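Local coordinates for protein Phthiocerol/phenolphthiocerol synthesis polyketide synthase type I PpsC (Mycobacterium tuberculosis, PDB 5NJI) that probably dehydrates beta-hydroxyacyl chains through its dehydratase domain during the polyketide synthase assembly of phthiocerol and phenolphthiocerol lipids in the tubercle bacillus, at residues R44-L50 and T110-L116; Q91-S96 and A142-E148. The protein carries 1 engineered substitution. All blocks are in the same frame, centred on the assembly; numbering follows the deposited sequence.

Contact 1 (R44-L50 and T110-L116)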
# COMPACT_ATOMS: atom_id res chain seq x y z
N ARG A 44 -12.87 18.31 -5.95
CA ARG A 44 -12.99 17.27 -6.96
C ARG A 44 -13.51 16.02 -6.28
O ARG A 44 -13.15 15.73 -5.13
CB ARG A 44 -11.67 17.02 -7.68
CG ARG A 44 -11.85 16.23 -8.97
CD ARG A 44 -10.71 16.50 -9.95
NE ARG A 44 -10.75 15.58 -11.08
CZ ARG A 44 -11.55 15.72 -12.13
NH1 ARG A 44 -12.38 16.75 -12.21
NH2 ARG A 44 -11.53 14.82 -13.11
N VAL A 45 -14.39 15.30 -6.98
CA VAL A 45 -15.11 14.15 -6.43
C VAL A 45 -15.05 13.02 -7.45
O VAL A 45 -15.32 13.24 -8.63
CB VAL A 45 -16.59 14.47 -6.12
CG1 VAL A 45 -17.23 13.28 -5.41
CG2 VAL A 45 -16.73 15.73 -5.28
N TRP A 46 -14.73 11.81 -6.99
CA TRP A 46 -14.76 10.63 -7.83
C TRP A 46 -15.63 9.56 -7.19
O TRP A 46 -15.75 9.48 -5.97
CB TRP A 46 -13.36 10.02 -8.02
CG TRP A 46 -12.30 10.87 -8.66
CD1 TRP A 46 -11.83 10.76 -9.94
CD2 TRP A 46 -11.53 11.93 -8.05
NE1 TRP A 46 -10.83 11.67 -10.16
CE2 TRP A 46 -10.63 12.40 -9.02
CE3 TRP A 46 -11.52 12.52 -6.78
CZ2 TRP A 46 -9.72 13.43 -8.77
CZ3 TRP A 46 -10.61 13.55 -6.53
CH2 TRP A 46 -9.73 13.99 -7.52
N GLU A 47 -16.22 8.71 -8.04
CA GLU A 47 -16.92 7.51 -7.59
C GLU A 47 -16.44 6.31 -8.38
O GLU A 47 -16.33 6.36 -9.61
CB GLU A 47 -18.44 7.62 -7.75
CG GLU A 47 -19.07 8.65 -6.85
CD GLU A 47 -20.60 8.65 -6.98
OE1 GLU A 47 -21.12 7.77 -7.71
OE2 GLU A 47 -21.26 9.51 -6.36
N SER A 48 -16.20 5.21 -7.69
CA SER A 48 -15.85 3.97 -8.36
C SER A 48 -16.72 2.86 -7.82
O SER A 48 -17.07 2.86 -6.64
CB SER A 48 -14.38 3.57 -8.16
OG SER A 48 -14.11 3.32 -6.79
N GLU A 49 -17.07 1.92 -8.68
CA GLU A 49 -17.84 0.76 -8.26
C GLU A 49 -16.85 -0.35 -7.97
O GLU A 49 -16.09 -0.76 -8.86
CB GLU A 49 -18.85 0.34 -9.32
CG GLU A 49 -19.86 1.43 -9.65
CD GLU A 49 -20.82 1.04 -10.76
OE1 GLU A 49 -21.40 -0.07 -10.68
OE2 GLU A 49 -20.98 1.83 -11.71
N LEU A 50 -16.82 -0.80 -6.73
CA LEU A 50 -15.99 -1.92 -6.32
C LEU A 50 -16.86 -3.14 -6.08
O LEU A 50 -18.03 -3.03 -5.70
CB LEU A 50 -15.20 -1.60 -5.06
CG LEU A 50 -14.35 -0.34 -5.06
CD1 LEU A 50 -13.59 -0.27 -3.74
CD2 LEU A 50 -13.42 -0.34 -6.24
N THR A 110 -20.44 -2.04 -3.70
CA THR A 110 -19.70 -1.01 -2.97
C THR A 110 -19.37 0.16 -3.89
O THR A 110 -18.95 -0.02 -5.03
CB THR A 110 -18.42 -1.61 -2.38
OG1 THR A 110 -18.77 -2.53 -1.34
CG2 THR A 110 -17.55 -0.53 -1.75
N VAL A 111 -19.58 1.38 -3.39
CA VAL A 111 -19.26 2.59 -4.14
C VAL A 111 -18.27 3.39 -3.31
O VAL A 111 -18.58 3.84 -2.20
CB VAL A 111 -20.50 3.42 -4.49
CG1 VAL A 111 -20.08 4.70 -5.21
CG2 VAL A 111 -21.40 2.57 -5.38
N LEU A 112 -17.07 3.57 -3.87
CA LEU A 112 -16.00 4.28 -3.20
C LEU A 112 -16.04 5.72 -3.68
O LEU A 112 -16.07 5.96 -4.89
CB LEU A 112 -14.65 3.65 -3.53
CG LEU A 112 -13.49 4.03 -2.62
CD1 LEU A 112 -13.73 3.47 -1.25
CD2 LEU A 112 -12.20 3.50 -3.16
N VAL A 113 -16.06 6.66 -2.74
CA VAL A 113 -16.22 8.08 -3.04
C VAL A 113 -14.97 8.80 -2.54
O VAL A 113 -14.71 8.81 -1.33
CB VAL A 113 -17.49 8.65 -2.39
CG1 VAL A 113 -17.67 10.13 -2.77
CG2 VAL A 113 -18.70 7.82 -2.81
N THR A 114 -14.24 9.42 -3.45
CA THR A 114 -12.99 10.11 -3.13
C THR A 114 -13.15 11.60 -3.37
O THR A 114 -13.83 12.02 -4.32
CB THR A 114 -11.85 9.55 -3.99
OG1 THR A 114 -11.74 8.14 -3.77
CG2 THR A 114 -10.51 10.20 -3.68
N THR A 115 -12.61 12.41 -2.48
CA THR A 115 -12.57 13.86 -2.68
C THR A 115 -11.15 14.38 -2.58
O THR A 115 -10.31 13.81 -1.89
CB THR A 115 -13.43 14.62 -1.67
OG1 THR A 115 -13.03 14.30 -0.34
CG2 THR A 115 -14.92 14.31 -1.86
N LEU A 116 -10.90 15.47 -3.28
CA LEU A 116 -9.61 16.14 -3.21
C LEU A 116 -9.83 17.63 -3.10
O LEU A 116 -10.58 18.22 -3.88
CB LEU A 116 -8.74 15.83 -4.43
CG LEU A 116 -7.32 16.43 -4.45
CD1 LEU A 116 -6.41 15.57 -5.28
CD2 LEU A 116 -7.32 17.85 -5.03
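Arg44 to Glu49 face Leu116 to Val111 in strict antiparallel register, the two strands 4.6 Å apart at their closest and running at 157° to each other. Arg44-Leu116, Trp46-Thr114 and Ser48-Leu112 are hydrogen-bonded pairs, each closed by two backbone bonds; Trp46 N to Thr114 O, at 2.8 Å, is typical. In the non-hydrogen-bonded pairs between them, CA-H groups meet carbonyls, as where Glu47 CA lies 3.2 Å from Leu112 O.

Trp46 is central to the face it shares with Arg44, Ser48, Leu112 and Thr114. With CG beside its own backbone N (chi1 -61°), the indole swings along the sheet toward Leu116, so that an edge does the touching: CE3 sits 3.4 Å from Thr114 O, and CZ3 lies 3.6 Å from Leu116 CB. Arg44 CG lies over one face of the ring, toward its rim. Asp83 OD2 accepts a hydrogen bond from Trp46 NE1 and forms a salt bridge with Arg44 NH2, which restrains the indole. Further along, Ser48 OG rests 3.3 Å from Leu112 CB while bonding to the carbonyl of Leu31, and Leu50 CD1 meets Leu112 CD2 at 4.1 Å.

The face of Val45, Glu47 and Glu49 is more exposed, though Val113 on it is buried. Val45 and Val113 stand side by side, and the aliphatic part of Glu47 lies alongside Val113.

Strand 34-37 bonds to the far edge of 44-50, and strand 122-130 to that of 110-116, while the face carrying Trp46, Leu112 and Thr114 packs on helix 70-84, the central helix of a hotdog fold wrapped by its sheet.

Contact 2 (Q91-S96 and A142-E148)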
# COMPACT_ATOMS: atom_id res chain seq x y z
N GLN A 91 6.39 10.61 -11.75
CA GLN A 91 6.02 10.43 -10.35
C GLN A 91 6.09 11.80 -9.69
O GLN A 91 7.04 12.12 -8.96
CB GLN A 91 6.91 9.39 -9.67
CG GLN A 91 6.73 7.98 -10.20
CD GLN A 91 5.33 7.41 -9.94
OE1 GLN A 91 4.59 7.91 -9.08
NE2 GLN A 91 4.96 6.37 -10.68
N PRO A 92 5.07 12.64 -9.90
CA PRO A 92 5.12 14.02 -9.39
C PRO A 92 4.92 14.16 -7.90
O PRO A 92 5.17 15.25 -7.38
CB PRO A 92 3.96 14.70 -10.13
CG PRO A 92 3.52 13.78 -11.17
CD PRO A 92 3.91 12.41 -10.76
N TRP A 93 4.45 13.11 -7.20
CA TRP A 93 3.88 13.24 -5.88
C TRP A 93 4.57 12.32 -4.88
O TRP A 93 5.13 11.29 -5.24
CB TRP A 93 2.38 12.87 -5.85
CG TRP A 93 1.62 13.42 -6.99
CD1 TRP A 93 1.14 12.74 -8.06
CD2 TRP A 93 1.26 14.79 -7.18
NE1 TRP A 93 0.50 13.61 -8.91
CE2 TRP A 93 0.56 14.87 -8.39
CE3 TRP A 93 1.47 15.95 -6.44
CZ2 TRP A 93 0.07 16.07 -8.88
CZ3 TRP A 93 0.99 17.14 -6.92
CH2 TRP A 93 0.30 17.19 -8.13
N MET A 94 4.46 12.70 -3.62
CA MET A 94 4.72 11.83 -2.49
C MET A 94 3.50 11.87 -1.58
O MET A 94 2.68 12.78 -1.66
CB MET A 94 5.98 12.26 -1.72
CG MET A 94 5.82 13.57 -0.93
SD MET A 94 7.38 14.02 -0.14
CE MET A 94 7.19 13.17 1.43
N ILE A 95 3.36 10.87 -0.72
CA ILE A 95 2.35 10.90 0.32
C ILE A 95 3.02 11.31 1.61
O ILE A 95 3.81 10.55 2.18
CB ILE A 95 1.64 9.56 0.47
CG1 ILE A 95 1.02 9.16 -0.87
CG2 ILE A 95 0.57 9.68 1.55
CD1 ILE A 95 0.43 7.76 -0.90
N SER A 96 2.68 12.50 2.10
CA SER A 96 3.22 12.95 3.38
C SER A 96 2.67 12.14 4.53
O SER A 96 3.41 11.74 5.44
CB SER A 96 2.91 14.44 3.59
OG SER A 96 3.44 15.22 2.55
N ALA A 142 -5.57 11.36 3.32
CA ALA A 142 -4.17 11.47 2.94
C ALA A 142 -3.81 12.91 2.62
O ALA A 142 -4.61 13.68 2.10
CB ALA A 142 -3.82 10.61 1.72
N THR A 143 -2.58 13.27 2.97
CA THR A 143 -1.98 14.51 2.51
C THR A 143 -0.96 14.17 1.43
O THR A 143 -0.02 13.40 1.68
CB THR A 143 -1.33 15.28 3.66
OG1 THR A 143 -2.32 15.61 4.63
CG2 THR A 143 -0.71 16.55 3.14
N VAL A 144 -1.15 14.74 0.25
CA VAL A 144 -0.29 14.51 -0.90
C VAL A 144 0.44 15.80 -1.22
O VAL A 144 -0.15 16.89 -1.18
CB VAL A 144 -1.10 14.02 -2.12
CG1 VAL A 144 -0.22 13.83 -3.33
CG2 VAL A 144 -1.85 12.73 -1.78
N ALA A 145 1.73 15.69 -1.55
CA ALA A 145 2.55 16.86 -1.80
C ALA A 145 3.47 16.58 -2.98
O ALA A 145 3.66 15.43 -3.39
CB ALA A 145 3.36 17.25 -0.55
N ARG A 146 4.04 17.63 -3.54
CA ARG A 146 5.02 17.45 -4.59
C ARG A 146 6.19 16.60 -4.10
O ARG A 146 6.64 16.73 -2.96
CB ARG A 146 5.53 18.81 -5.10
CG ARG A 146 4.52 19.58 -5.95
CD ARG A 146 4.23 18.88 -7.28
NE ARG A 146 5.04 19.39 -8.38
CZ ARG A 146 4.65 20.32 -9.25
NH1 ARG A 146 3.44 20.86 -9.17
NH2 ARG A 146 5.47 20.71 -10.22
N ALA A 147 6.66 15.71 -4.97
CA ALA A 147 7.68 14.74 -4.62
C ALA A 147 9.00 15.42 -4.26
O ALA A 147 9.42 16.38 -4.92
CB ALA A 147 7.92 13.80 -5.79
N GLU A 148 9.63 14.91 -3.25
CA GLU A 148 11.03 15.19 -2.95
C GLU A 148 11.92 14.23 -3.73
O GLU A 148 11.73 13.01 -3.65
CB GLU A 148 11.30 15.04 -1.46
CG GLU A 148 10.59 16.06 -0.58
CD GLU A 148 10.71 15.75 0.90
OE1 GLU A 148 10.85 14.56 1.26
OE2 GLU A 148 10.66 16.70 1.71
O HOH W 1 6.58 17.32 -8.60
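Met94 lies across from Ala145 in an antiparallel hydrogen-bonded pair: Met94 N reaches Ala145 O at 2.9 Å in a nearly straight bond, and Ala145 N returns one to Met94 O. The side chain leaves on the face that also carries Ala145 CB. Its CG lies between the backbone N and the carbonyl carbon (chi1 71°), near the carbonyl oxygens of Ala145 and Arg146. An extended second torsion carries SD to 3.8 Å from Glu148 OE1, beyond the end of the strand, and the bend that follows turns the CE methyl to the same oxygen. SD also packs on Glu148 CG, and both side chains touch His271 of strand 262-272.

Trp93 works on the other side. CB touches Val144 CG1 at 3.7 Å, and the ring turns an edge to the Ala145 carbonyl, whose oxygen lies in the ring plane. A bend at the second torsion of Arg146 sets CD 3.7 Å from Trp93 CZ3, and a further bend at the third turns the guanidinium, 82° from the indole plane. Trp93 NE1 bonds to Thr82 on helix 70-84, and Ile95 also packs on that helix, the long helix enclosed by the sheet in the hotdog fold. Across the opposite edge, Ile95 pairs with Val270 of strand 262-272, consistent with the double-hotdog arrangement of dehydratases, where two such halves join through their sheets.

Just past the strand, Ala147 adds one more backbone bond. Its N bonds to Pro92 O at 2.9 Å, tilted 35° from the carbonyl plane, while its CB lies 3.5 Å from the same Pro92 O. A water also donates to Pro92 O (2.8 Å) and accepts from Arg146 NE, whose guanidinium makes a salt bridge with Glu120.

Contacts 1 and 2 lie in the same curved sheet, their centres about 20 Å apart and their nearest atoms about 6 Å apart without touching. Strand 122-130 bridges them: it pairs with 110-116 on one edge and with 142-146 on the other, and Cys123 meets both Leu116 and Val144. Helix 70-84 packs against both, through Trp46 and Leu112 in contact 1 and through Trp93 and Ile95 in contact 2. Along the chain the segments alternate, 44-50 and 91-96 coming before their partners 110-116 and 142-148. The bound dodecenoyl-CoA is about 11 Å from the side chains of Leu112 and Thr143, consistent with structural strands rather than pocket lining.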